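Local structure of Alpha/beta hydrolase fold protein (Sphaerobacter thermophilus, 3R0V) at residues 9-14 with 64-69; 40-45 with 250-255; 101-106 with 200-205; 149-154 with 180-185; 211-216 with 237-242. The protein probably acts as a hydrolase of the alpha/beta hydrolase family, although its natural substrate is not established. All coordinates share one frame; numbering follows the deposited sequence.

Contact 1 (9-14 with 64-69); sequences SSDGTP and GDTPPY
T13 and T66 each carry OG1 anti to the carbonyl carbon (chi1 -54° and -56°), which sets the two hydroxyls facing each other while the side chains slide past one another in opposite directions. T13 OG1 and T66 OG1 lie 2.7 Å apart. D11 turns its CG into the crowded position between the backbone N and the carbonyl carbon (chi1 73°), and its carboxylate reaches tip to tip toward T66, D11 OD2 standing 3.6 Å from T66 CB. The other oxygen, D11 OD1, closes an Asx turn by accepting from T13 N at 3.0 Å and also accepts a hydrogen bond from the T13 hydroxyl, T13 OG1 to D11 OD1 being 2.6 Å; both donors come from the same face of the carboxylate plane. Beside this polar group the methyl T13 CG2 rests against the backbone of G64, and G64 N donates to P14 O at 2.9 Å. One water bridges D11 OD2 and T66 O, another D11 O and T66 OG1. The contact ties the turn between strands 6-8 and 14-16 to the loop leading into helix 71-84. D11 OD2 also forms a salt bridge with R58, so the carboxylate's charge is probably well compensated.

Contact 2 (40-45 with 250-255); sequences APLAER and DAIAPV
R45 and D250 present their flat ends almost coplanar, the guanidinium and carboxylate planes only 12° apart although the two side chains cross obliquely. The grip is side-on: R45 NE donates to D250 OD1 at 3.0 Å, and R45 NH2 donates to D250 OD2 at 3.1 Å. Each carboxylate oxygen is met on its syn side, and the NH2 bond lies closer to both planes than the NE bond, whose acceptor is tilted 22° from the guanidinium plane. Bends at chi2 and chi3 fold the arginine chain, and its CG and CD pass alongside D250 OD1. Helices 40-46 and 249-260 belong to the alpha/beta hydrolase fold, the latter being the C-terminal helix; here their short segments run at 41° with axes 9.5 Å apart. Next to the salt bridge the packing is apolar. A253 CB touches both side chains of the other helix, 4.0 Å from R45 CB and 4.0 Å from L42 CD1. L42 meets I252 at about a right angle, L42 CD1 approaching I252 CG2 to 4.1 Å. I252 in turn packs on L240 and V247, while P249 lies against P41 and R45.

Contact 3 (101-106 with 200-205); sequences SLLAAA and ARFASI
F202 lays one face of its ring against L102, whose CB stands over it 3.9 Å from the ring centroid and displaced toward the rim, a CH-pi contact. The nearest ring atom is F202 CZ, 3.5 Å from L102 CB. The ring edge meets A106 CB, and L103 CD2 comes to 4.1 Å from F202 CE1, so the phenyl fits the groove between these three residues of helix 96-106. I205 supplies a second bump: chi1 of -65° sets CG1 anti to the carbonyl carbon, beside A106, and the extended chi2 (166°) sends CD1 on into the hollow between L102 and A105, 4.0 Å from L102 CD2 and 4.2 Å from A105 CB. The small side chains of A105 and A106 let the loop come close, the CA atoms of A106 and I205 being 5.6 Å apart. R201 covers the outer side, its guanidinium placed with one face over A106 CB and its NH1 3.5 Å from L103 CD2; R201 NH2 is hydrogen-bonded to S107. Two waters join A106 O to R201 NE and to S204 OG. An alanine in place of F202 would probably open a gap over L102 CB and leave L103 and A106 without the ring they pack on. F202 and I205 thus pack into the flank of helix 96-106, which follows the probable nucleophile elbow of the alpha/beta hydrolase fold, and attach to it the short helix 199-202 and the turn leading toward strand 209-213.

Contact 4 (149-154 with 180-185); sequences DAVTYF and AVAHTL. With MLT (D-malate), chain F.
L185, the first residue of helix 185-192 just after the 3-10 turn 182-184, faces F154 on helix 147-158 with CA atoms 7.6 Å apart, while A182 and V151 come to 6.4 Å by the same measure. L185 CD2 stands over one face of the F154 ring, 3.8 Å from its centroid and offset toward the rim, in a CH-pi contact whose closest approach is F154 CG at 3.6 Å. The second methyl, L185 CD1, rests 3.7 Å from A150 O, so the two methyls touch A150 and F154, one turn apart on the helix. Farther back, V151 CG2 meets A182 CB at 4.1 Å. The far rim of the F154 ring reaches D-malate, F154 CZ lying 3.4 Å from malate C2. An alanine in place of F154 would probably open a gap between L185 and the ligand and remove one wall of the pocket. F154 also packs on A32. No hydrogen bond crosses between the segments: the contact is made almost wholly by hydrocarbon groups, so the ring is probably held in place by packing and offers malate a nonpolar edge, with the backbone N atoms of A32 and S96 supplying hydrogen bonds.

Contact 5 (211-216 with 237-242); sequences VMDGGA and YVTLEN
D213, Y237 and M212 bury much of the surface between these neighbouring parallel strands, D213 the most. Its CG lies between the backbone N and the carbonyl carbon (chi1 60°), and its carboxylate reaches across to the next strand. There Y237 OH donates to D213 OD2 at 2.7 Å, on the syn side and 27° out of the carboxylate plane, the ring and carboxylate being turned 66° against each other. D213 OD1 stands 2.8 Å from T239 OG1, and a water donates to both D213 OD2 and T239 OG1. The tyrosine ring lies edge-on to this group, with V211 O also near its plane, and the ring packs on A225 and A229 of helix 219-231. On the other sheet face, M212, a selenomethionine, runs alongside V238 and points the same way, while its SE reaches L240 CD2 at 3.9 Å; V255 and L256 of helix 249-260 pack on it. Backbone bonds link the strands in regular parallel fashion: V238 N to V211 O, D213 N to V238 O, and L240 N to D213 O, the last at 2.8 Å. Beyond the strand ends N242 OD1 accepts a nearly straight bond from G215 N at 2.8 Å, and a water joins A216 N to N242 ND2. Strands 209-213 and 235-239, with helix 219-231 between them, form a beta-alpha-beta crossover at the last two positions of the central sheet, an organisation belonging to the alpha/beta hydrolase fold.

Overall arrangement
The five contacts spread round a single alpha/beta hydrolase domain. Contacts 2 and 5 are direct neighbours, with centres 14 Å apart: M212 of strand 209-213 and L240 just beyond strand 235-239 pack against I252 and V255 of helix 249-260. Contact 3 lies about 6 Å from contact 5 by nearest atoms, and its helix 199-202 precedes strand 209-213. Contact 4 lies across the chain's centre from contact 3. Contact 1, at the surface, is 34 Å from contact 5 between centres. Along the chain contacts 1 and 2 cross, and contact 2 spans contacts 3, 4 and 5. Contact 4 alone of the five touches the malate; the others join strands, helices and loops around the central sheet.

Contact 1 (9-14 with 64-69)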
# COMPACT_ATOMS: atom_id res chain seq x y z
N SER A 9 18.49 2.67 4.46
CA SER A 9 18.03 1.30 4.60
C SER A 9 19.26 0.40 4.82
O SER A 9 20.39 0.85 4.67
CB SER A 9 17.28 0.89 3.33
OG SER A 9 16.56 -0.32 3.53
N SER A 10 19.02 -0.86 5.16
CA SER A 10 20.11 -1.81 5.39
C SER A 10 21.11 -1.84 4.23
O SER A 10 22.32 -1.92 4.45
CB SER A 10 19.54 -3.22 5.63
OG SER A 10 20.57 -4.13 6.00
N ASP A 11 20.60 -1.76 3.00
CA ASP A 11 21.47 -1.81 1.82
C ASP A 11 22.07 -0.46 1.44
O ASP A 11 22.73 -0.34 0.41
CB ASP A 11 20.75 -2.44 0.62
CG ASP A 11 19.69 -1.53 -0.01
OD1 ASP A 11 19.45 -0.40 0.48
OD2 ASP A 11 19.07 -1.98 -0.99
N GLY A 12 21.87 0.54 2.29
CA GLY A 12 22.45 1.84 2.04
C GLY A 12 21.54 2.84 1.32
O GLY A 12 21.87 4.02 1.27
N THR A 13 20.40 2.39 0.80
CA THR A 13 19.49 3.27 0.07
C THR A 13 18.93 4.37 0.97
O THR A 13 18.36 4.08 2.02
CB THR A 13 18.31 2.49 -0.49
OG1 THR A 13 18.80 1.39 -1.26
CG2 THR A 13 17.45 3.37 -1.39
N PRO A 14 19.05 5.63 0.55
CA PRO A 14 18.42 6.69 1.34
C PRO A 14 16.90 6.68 1.12
O PRO A 14 16.43 6.73 -0.03
CB PRO A 14 19.02 7.97 0.76
CG PRO A 14 19.43 7.60 -0.64
CD PRO A 14 19.85 6.16 -0.57
N GLY A 64 16.17 7.10 -2.88
CA GLY A 64 17.05 6.48 -3.85
C GLY A 64 16.58 5.08 -4.18
O GLY A 64 15.47 4.67 -3.82
N ASP A 65 17.44 4.32 -4.85
CA ASP A 65 17.14 2.93 -5.16
C ASP A 65 18.47 2.21 -5.35
O ASP A 65 19.43 2.78 -5.88
CB ASP A 65 16.29 2.85 -6.44
CG ASP A 65 15.50 1.55 -6.55
OD1 ASP A 65 15.74 0.60 -5.76
OD2 ASP A 65 14.63 1.46 -7.45
N THR A 66 18.53 0.96 -4.89
CA THR A 66 19.74 0.17 -5.04
C THR A 66 19.37 -1.20 -5.63
O THR A 66 18.82 -2.05 -4.95
CB THR A 66 20.47 0.00 -3.69
OG1 THR A 66 20.76 1.30 -3.13
CG2 THR A 66 21.77 -0.77 -3.87
N PRO A 67 19.68 -1.42 -6.92
CA PRO A 67 19.38 -2.74 -7.49
C PRO A 67 20.31 -3.82 -6.91
O PRO A 67 21.38 -3.49 -6.40
CB PRO A 67 19.66 -2.54 -9.00
CG PRO A 67 19.74 -1.06 -9.20
CD PRO A 67 20.23 -0.49 -7.91
N PRO A 68 19.89 -5.09 -6.98
CA PRO A 68 18.64 -5.53 -7.60
C PRO A 68 17.45 -5.42 -6.65
O PRO A 68 17.60 -5.51 -5.43
CB PRO A 68 18.91 -7.00 -7.90
CG PRO A 68 19.84 -7.41 -6.79
CD PRO A 68 20.71 -6.22 -6.51
N TYR A 69 16.26 -5.22 -7.22
CA TYR A 69 15.08 -5.18 -6.40
C TYR A 69 14.86 -6.52 -5.70
O TYR A 69 15.11 -7.58 -6.27
CB TYR A 69 13.83 -4.83 -7.22
CG TYR A 69 12.62 -4.78 -6.33
CD1 TYR A 69 12.34 -3.65 -5.57
CD2 TYR A 69 11.80 -5.89 -6.19
CE1 TYR A 69 11.26 -3.63 -4.71
CE2 TYR A 69 10.73 -5.89 -5.34
CZ TYR A 69 10.46 -4.76 -4.61
OH TYR A 69 9.39 -4.78 -3.76
O HOH W 1 19.83 -3.65 -2.93
O HOH W 2 23.01 1.60 -1.53

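Contact 2 (40-45 with 250-255)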
# COMPACT_ATOMS: atom_id res chain seq x y z
N ALA A 40 -0.31 12.58 2.67
CA ALA A 40 -0.34 13.87 3.34
C ALA A 40 -1.73 14.31 3.82
O ALA A 40 -1.87 14.75 4.96
CB ALA A 40 0.31 14.96 2.47
N PRO A 41 -2.76 14.21 2.97
CA PRO A 41 -4.07 14.64 3.48
C PRO A 41 -4.52 13.82 4.69
O PRO A 41 -5.05 14.38 5.64
CB PRO A 41 -5.01 14.43 2.28
CG PRO A 41 -4.10 14.60 1.09
CD PRO A 41 -2.78 13.99 1.51
N LEU A 42 -4.29 12.51 4.67
CA LEU A 42 -4.63 11.68 5.82
C LEU A 42 -3.76 12.01 7.03
O LEU A 42 -4.25 12.12 8.15
CB LEU A 42 -4.49 10.20 5.47
CG LEU A 42 -4.73 9.24 6.64
CD1 LEU A 42 -6.11 9.44 7.27
CD2 LEU A 42 -4.55 7.81 6.16
N ALA A 43 -2.46 12.16 6.78
CA ALA A 43 -1.51 12.46 7.85
C ALA A 43 -1.95 13.70 8.60
O ALA A 43 -1.89 13.75 9.82
CB ALA A 43 -0.11 12.65 7.29
N GLU A 44 -2.42 14.70 7.87
CA GLU A 44 -2.82 15.96 8.49
C GLU A 44 -4.05 15.78 9.38
O GLU A 44 -4.16 16.43 10.43
CB GLU A 44 -3.04 17.03 7.42
CG GLU A 44 -3.52 18.36 7.98
CD GLU A 44 -3.59 19.45 6.93
OE1 GLU A 44 -4.28 20.47 7.19
OE2 GLU A 44 -2.97 19.30 5.86
N ARG A 45 -4.96 14.90 8.99
CA ARG A 45 -6.10 14.58 9.86
C ARG A 45 -5.72 13.76 11.09
O ARG A 45 -6.39 13.85 12.12
CB ARG A 45 -7.22 13.87 9.09
CG ARG A 45 -7.86 14.70 7.99
CD ARG A 45 -8.35 16.04 8.51
NE ARG A 45 -9.52 16.45 7.74
CZ ARG A 45 -9.79 17.70 7.39
NH1 ARG A 45 -8.98 18.70 7.73
NH2 ARG A 45 -10.89 17.95 6.69
N ASP A 250 -11.44 11.92 5.78
CA ASP A 250 -12.39 11.92 6.89
C ASP A 250 -13.25 10.65 6.96
O ASP A 250 -13.91 10.40 7.97
CB ASP A 250 -13.25 13.18 6.88
CG ASP A 250 -12.47 14.42 7.30
OD1 ASP A 250 -11.57 14.29 8.17
OD2 ASP A 250 -12.74 15.51 6.77
N ALA A 251 -13.18 9.84 5.91
CA ALA A 251 -13.83 8.52 5.92
C ALA A 251 -12.95 7.48 6.63
O ALA A 251 -13.46 6.46 7.14
CB ALA A 251 -14.12 8.05 4.50
N ILE A 252 -11.65 7.74 6.67
CA ILE A 252 -10.66 6.81 7.20
C ILE A 252 -10.20 7.21 8.60
O ILE A 252 -10.09 6.38 9.49
CB ILE A 252 -9.39 6.77 6.32
CG1 ILE A 252 -9.69 6.22 4.93
CG2 ILE A 252 -8.28 5.94 6.99
CD1 ILE A 252 -8.50 6.30 3.98
N ALA A 253 -9.90 8.49 8.78
CA ALA A 253 -9.24 8.93 10.00
C ALA A 253 -9.95 8.55 11.30
O ALA A 253 -9.31 8.06 12.21
CB ALA A 253 -8.96 10.43 9.96
N PRO A 254 -11.27 8.79 11.40
CA PRO A 254 -11.96 8.47 12.66
C PRO A 254 -11.88 6.99 13.00
O PRO A 254 -11.76 6.64 14.18
CB PRO A 254 -13.41 8.88 12.38
CG PRO A 254 -13.31 9.89 11.27
CD PRO A 254 -12.17 9.42 10.42
N VAL A 255 -11.93 6.14 11.98
CA VAL A 255 -11.81 4.69 12.18
C VAL A 255 -10.41 4.32 12.67
O VAL A 255 -10.25 3.49 13.58
CB VAL A 255 -12.15 3.93 10.89
CG1 VAL A 255 -11.96 2.44 11.08
CG2 VAL A 255 -13.58 4.23 10.44

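Contact 3 (101-106 with 200-205)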
# COMPACT_ATOMS: atom_id res chain seq x y z
N SER A 101 2.96 -4.24 4.18
CA SER A 101 2.84 -4.12 5.64
C SER A 101 2.54 -5.47 6.30
O SER A 101 3.10 -5.77 7.37
CB SER A 101 1.77 -3.10 6.01
OG SER A 101 2.12 -1.82 5.51
N LEU A 102 1.68 -6.26 5.67
CA LEU A 102 1.37 -7.60 6.18
C LEU A 102 2.60 -8.50 6.12
O LEU A 102 2.89 -9.22 7.08
CB LEU A 102 0.19 -8.22 5.42
CG LEU A 102 -1.17 -7.58 5.69
CD1 LEU A 102 -2.13 -7.79 4.53
CD2 LEU A 102 -1.77 -8.15 6.98
N LEU A 103 3.33 -8.47 5.01
CA LEU A 103 4.58 -9.21 4.92
C LEU A 103 5.56 -8.78 6.00
O LEU A 103 6.23 -9.61 6.62
CB LEU A 103 5.21 -9.04 3.53
CG LEU A 103 4.42 -9.65 2.37
CD1 LEU A 103 5.07 -9.20 1.08
CD2 LEU A 103 4.44 -11.16 2.49
N ALA A 104 5.65 -7.47 6.24
CA ALA A 104 6.58 -6.95 7.24
C ALA A 104 6.18 -7.43 8.64
O ALA A 104 7.04 -7.82 9.45
CB ALA A 104 6.62 -5.42 7.19
N ALA A 105 4.89 -7.41 8.92
CA ALA A 105 4.38 -7.89 10.21
C ALA A 105 4.69 -9.37 10.39
O ALA A 105 5.14 -9.79 11.46
CB ALA A 105 2.89 -7.62 10.32
N ALA A 106 4.47 -10.16 9.34
CA ALA A 106 4.72 -11.59 9.41
C ALA A 106 6.21 -11.88 9.56
O ALA A 106 6.59 -12.92 10.11
CB ALA A 106 4.18 -12.28 8.15
N ALA A 200 -0.58 -19.21 5.73
CA ALA A 200 0.22 -19.72 6.84
C ALA A 200 0.93 -18.58 7.55
O ALA A 200 0.91 -18.50 8.78
CB ALA A 200 1.21 -20.75 6.34
N ARG A 201 1.55 -17.70 6.78
CA ARG A 201 2.27 -16.57 7.35
C ARG A 201 1.36 -15.56 8.03
O ARG A 201 1.64 -15.10 9.14
CB ARG A 201 3.09 -15.85 6.29
CG ARG A 201 4.14 -16.73 5.65
CD ARG A 201 5.11 -15.87 4.89
NE ARG A 201 5.97 -15.13 5.80
CZ ARG A 201 6.55 -13.97 5.50
NH1 ARG A 201 6.35 -13.43 4.31
NH2 ARG A 201 7.32 -13.36 6.39
N PHE A 202 0.27 -15.19 7.37
CA PHE A 202 -0.60 -14.17 7.93
C PHE A 202 -1.36 -14.67 9.15
O PHE A 202 -1.66 -13.89 10.05
CB PHE A 202 -1.54 -13.59 6.86
CG PHE A 202 -0.83 -12.80 5.77
CD1 PHE A 202 0.54 -12.54 5.82
CD2 PHE A 202 -1.56 -12.28 4.70
CE1 PHE A 202 1.17 -11.81 4.81
CE2 PHE A 202 -0.94 -11.54 3.71
CZ PHE A 202 0.42 -11.31 3.76
N ALA A 203 -1.65 -15.97 9.21
CA ALA A 203 -2.29 -16.53 10.40
C ALA A 203 -1.39 -16.41 11.63
O ALA A 203 -1.87 -16.50 12.76
CB ALA A 203 -2.69 -17.97 10.16
N SER A 204 -0.10 -16.17 11.41
CA SER A 204 0.89 -16.07 12.49
C SER A 204 1.02 -14.65 13.04
O SER A 204 1.75 -14.41 14.01
CB SER A 204 2.26 -16.58 12.02
OG SER A 204 2.95 -15.61 11.25
N ILE A 205 0.34 -13.70 12.41
CA ILE A 205 0.34 -12.33 12.88
C ILE A 205 -0.56 -12.26 14.10
O ILE A 205 -1.75 -12.56 14.03
CB ILE A 205 -0.16 -11.36 11.80
CG1 ILE A 205 0.81 -11.34 10.61
CG2 ILE A 205 -0.33 -9.96 12.38
CD1 ILE A 205 0.22 -10.67 9.36
O HOH W 3 6.22 -15.82 8.82
O HOH W 4 5.00 -14.32 12.42

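Contact 4 (149-154 with 180-185)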
# COMPACT_ATOMS: atom_id res chain seq x y z
N ASP A 149 1.02 4.23 -20.73
CA ASP A 149 0.42 2.97 -21.12
C ASP A 149 0.68 1.88 -20.08
O ASP A 149 -0.16 1.01 -19.87
CB ASP A 149 0.90 2.53 -22.50
CG ASP A 149 0.42 3.44 -23.61
OD1 ASP A 149 -0.42 4.32 -23.36
OD2 ASP A 149 0.89 3.26 -24.76
N ALA A 150 1.84 1.93 -19.42
CA ALA A 150 2.13 1.00 -18.33
C ALA A 150 1.16 1.19 -17.16
O ALA A 150 0.66 0.22 -16.60
CB ALA A 150 3.58 1.15 -17.85
N VAL A 151 0.89 2.44 -16.80
CA VAL A 151 -0.09 2.71 -15.75
C VAL A 151 -1.48 2.21 -16.16
O VAL A 151 -2.16 1.57 -15.37
CB VAL A 151 -0.16 4.21 -15.41
CG1 VAL A 151 -1.25 4.46 -14.37
CG2 VAL A 151 1.19 4.70 -14.90
N THR A 152 -1.89 2.51 -17.39
CA THR A 152 -3.18 2.06 -17.89
C THR A 152 -3.30 0.53 -17.84
O THR A 152 -4.33 -0.02 -17.46
CB THR A 152 -3.39 2.55 -19.32
OG1 THR A 152 -3.39 3.98 -19.31
CG2 THR A 152 -4.72 2.05 -19.87
N TYR A 153 -2.21 -0.14 -18.22
CA TYR A 153 -2.17 -1.59 -18.24
C TYR A 153 -2.27 -2.14 -16.82
O TYR A 153 -3.04 -3.06 -16.55
CB TYR A 153 -0.90 -2.08 -18.94
CG TYR A 153 -0.81 -3.58 -19.10
CD1 TYR A 153 -1.64 -4.26 -19.99
CD2 TYR A 153 0.14 -4.31 -18.39
CE1 TYR A 153 -1.54 -5.64 -20.14
CE2 TYR A 153 0.25 -5.68 -18.54
CZ TYR A 153 -0.60 -6.33 -19.41
OH TYR A 153 -0.50 -7.69 -19.57
N PHE A 154 -1.47 -1.59 -15.91
CA PHE A 154 -1.58 -1.98 -14.50
C PHE A 154 -3.02 -1.83 -13.99
O PHE A 154 -3.58 -2.75 -13.38
CB PHE A 154 -0.64 -1.13 -13.63
CG PHE A 154 -1.01 -1.13 -12.17
CD1 PHE A 154 -0.79 -2.24 -11.38
CD2 PHE A 154 -1.61 -0.02 -11.60
CE1 PHE A 154 -1.15 -2.23 -10.04
CE2 PHE A 154 -1.97 -0.01 -10.26
CZ PHE A 154 -1.74 -1.11 -9.49
N ALA A 180 5.51 9.23 -13.59
CA ALA A 180 6.88 9.44 -13.13
C ALA A 180 7.44 8.25 -12.35
O ALA A 180 8.64 8.00 -12.37
CB ALA A 180 6.98 10.72 -12.30
N VAL A 181 6.57 7.52 -11.65
CA VAL A 181 7.03 6.38 -10.87
C VAL A 181 6.56 5.04 -11.45
O VAL A 181 6.61 4.02 -10.76
CB VAL A 181 6.63 6.49 -9.37
CG1 VAL A 181 7.33 7.68 -8.72
CG2 VAL A 181 5.14 6.60 -9.21
N ALA A 182 6.16 5.03 -12.72
CA ALA A 182 5.71 3.80 -13.34
C ALA A 182 6.76 2.69 -13.36
O ALA A 182 6.43 1.50 -13.39
CB ALA A 182 5.19 4.08 -14.75
N HIS A 183 8.04 3.07 -13.35
CA HIS A 183 9.10 2.05 -13.33
C HIS A 183 9.05 1.17 -12.07
O HIS A 183 9.69 0.13 -12.02
CB HIS A 183 10.48 2.71 -13.43
CG HIS A 183 10.75 3.69 -12.34
ND1 HIS A 183 10.19 4.95 -12.32
CD2 HIS A 183 11.49 3.59 -11.21
CE1 HIS A 183 10.58 5.58 -11.23
NE2 HIS A 183 11.37 4.78 -10.54
N THR A 184 8.31 1.61 -11.03
CA THR A 184 8.17 0.79 -9.81
C THR A 184 7.00 -0.20 -9.84
O THR A 184 6.81 -0.96 -8.90
CB THR A 184 8.08 1.65 -8.53
OG1 THR A 184 6.87 2.43 -8.53
CG2 THR A 184 9.29 2.58 -8.40
N LEU A 185 6.21 -0.19 -10.91
CA LEU A 185 5.10 -1.13 -10.99
C LEU A 185 5.54 -2.60 -10.84
O LEU A 185 4.84 -3.38 -10.21
CB LEU A 185 4.28 -0.92 -12.26
CG LEU A 185 3.37 0.32 -12.26
CD1 LEU A 185 2.90 0.68 -13.67
CD2 LEU A 185 2.19 0.15 -11.31
C1 MLT F . -2.54 -1.09 -5.58
O1 MLT F . -1.67 -0.60 -4.79
O2 MLT F . -2.84 -2.29 -5.55
C2 MLT F . -3.23 -0.16 -6.54
O3 MLT F . -2.96 1.18 -6.18
C3 MLT F . -4.73 -0.42 -6.56
C4 MLT F . -5.45 0.74 -7.21
O4 MLT F . -4.86 1.81 -7.48
O5 MLT F . -6.66 0.64 -7.50

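Contact 5 (211-216 with 237-242)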
# COMPACT_ATOMS: atom_id res chain seq x y z
N VAL A 211 -8.89 -4.55 9.01
CA VAL A 211 -8.93 -4.69 7.57
C VAL A 211 -10.11 -3.88 7.06
O VAL A 211 -11.24 -4.09 7.52
CB VAL A 211 -9.13 -6.15 7.16
CG1 VAL A 211 -9.08 -6.26 5.63
CG2 VAL A 211 -8.07 -7.04 7.78
N MSE A 212 -9.86 -2.95 6.15
CA MSE A 212 -10.91 -2.05 5.69
C MSE A 212 -11.12 -2.17 4.20
O MSE A 212 -10.18 -2.38 3.45
CB MSE A 212 -10.56 -0.59 5.98
CG MSE A 212 -10.79 -0.15 7.42
SE MSE A 212 -9.86 1.53 7.78
CE MSE A 212 -8.16 0.74 7.68
N ASP A 213 -12.37 -2.00 3.79
CA ASP A 213 -12.68 -1.75 2.39
C ASP A 213 -13.64 -0.57 2.31
O ASP A 213 -14.02 -0.02 3.35
CB ASP A 213 -13.18 -3.00 1.65
CG ASP A 213 -14.45 -3.59 2.24
OD1 ASP A 213 -15.06 -2.97 3.14
OD2 ASP A 213 -14.85 -4.69 1.79
N GLY A 214 -13.96 -0.17 1.10
CA GLY A 214 -14.75 1.03 0.88
C GLY A 214 -16.09 0.71 0.25
O GLY A 214 -16.33 -0.41 -0.21
N GLY A 215 -16.97 1.70 0.24
CA GLY A 215 -18.31 1.51 -0.28
C GLY A 215 -18.40 1.22 -1.77
O GLY A 215 -19.45 0.77 -2.23
N ALA A 216 -17.34 1.50 -2.53
CA ALA A 216 -17.30 1.23 -3.96
C ALA A 216 -16.39 0.05 -4.31
O ALA A 216 -16.12 -0.19 -5.49
CB ALA A 216 -16.85 2.48 -4.74
N TYR A 237 -13.05 -6.41 10.55
CA TYR A 237 -13.32 -6.04 9.17
C TYR A 237 -14.32 -4.89 9.15
O TYR A 237 -15.45 -5.03 9.62
CB TYR A 237 -13.88 -7.27 8.44
CG TYR A 237 -14.45 -7.05 7.06
CD1 TYR A 237 -13.97 -6.04 6.22
CD2 TYR A 237 -15.49 -7.85 6.60
CE1 TYR A 237 -14.52 -5.86 4.95
CE2 TYR A 237 -16.03 -7.68 5.35
CZ TYR A 237 -15.55 -6.68 4.52
OH TYR A 237 -16.11 -6.52 3.27
N VAL A 238 -13.91 -3.74 8.62
CA VAL A 238 -14.76 -2.56 8.56
C VAL A 238 -14.96 -2.14 7.11
O VAL A 238 -14.01 -2.07 6.33
CB VAL A 238 -14.15 -1.38 9.34
CG1 VAL A 238 -14.99 -0.10 9.17
CG2 VAL A 238 -14.00 -1.72 10.81
N THR A 239 -16.21 -1.84 6.75
CA THR A 239 -16.49 -1.21 5.46
C THR A 239 -16.74 0.27 5.70
O THR A 239 -17.61 0.65 6.48
CB THR A 239 -17.73 -1.82 4.77
OG1 THR A 239 -17.51 -3.22 4.56
CG2 THR A 239 -18.00 -1.13 3.44
N LEU A 240 -15.94 1.11 5.05
CA LEU A 240 -16.03 2.55 5.26
C LEU A 240 -17.28 3.15 4.65
O LEU A 240 -17.93 2.52 3.81
CB LEU A 240 -14.79 3.24 4.70
CG LEU A 240 -13.46 2.77 5.28
CD1 LEU A 240 -12.35 3.57 4.60
CD2 LEU A 240 -13.41 2.95 6.79
N GLU A 241 -17.60 4.37 5.08
CA GLU A 241 -18.81 5.07 4.67
C GLU A 241 -18.54 6.14 3.62
O GLU A 241 -19.24 7.15 3.58
CB GLU A 241 -19.48 5.74 5.88
CG GLU A 241 -19.95 4.81 6.98
CD GLU A 241 -20.43 5.58 8.20
OE1 GLU A 241 -21.31 6.46 8.04
OE2 GLU A 241 -19.93 5.32 9.32
N ASN A 242 -17.54 5.95 2.77
CA ASN A 242 -17.34 6.90 1.69
C ASN A 242 -18.58 6.95 0.80
O ASN A 242 -19.19 5.91 0.51
CB ASN A 242 -16.10 6.56 0.86
CG ASN A 242 -16.05 5.11 0.43
OD1 ASN A 242 -16.09 4.20 1.26
ND2 ASN A 242 -15.97 4.88 -0.89
O HOH W 5 -17.75 -4.24 2.00
O HOH W 6 -14.66 2.66 -2.26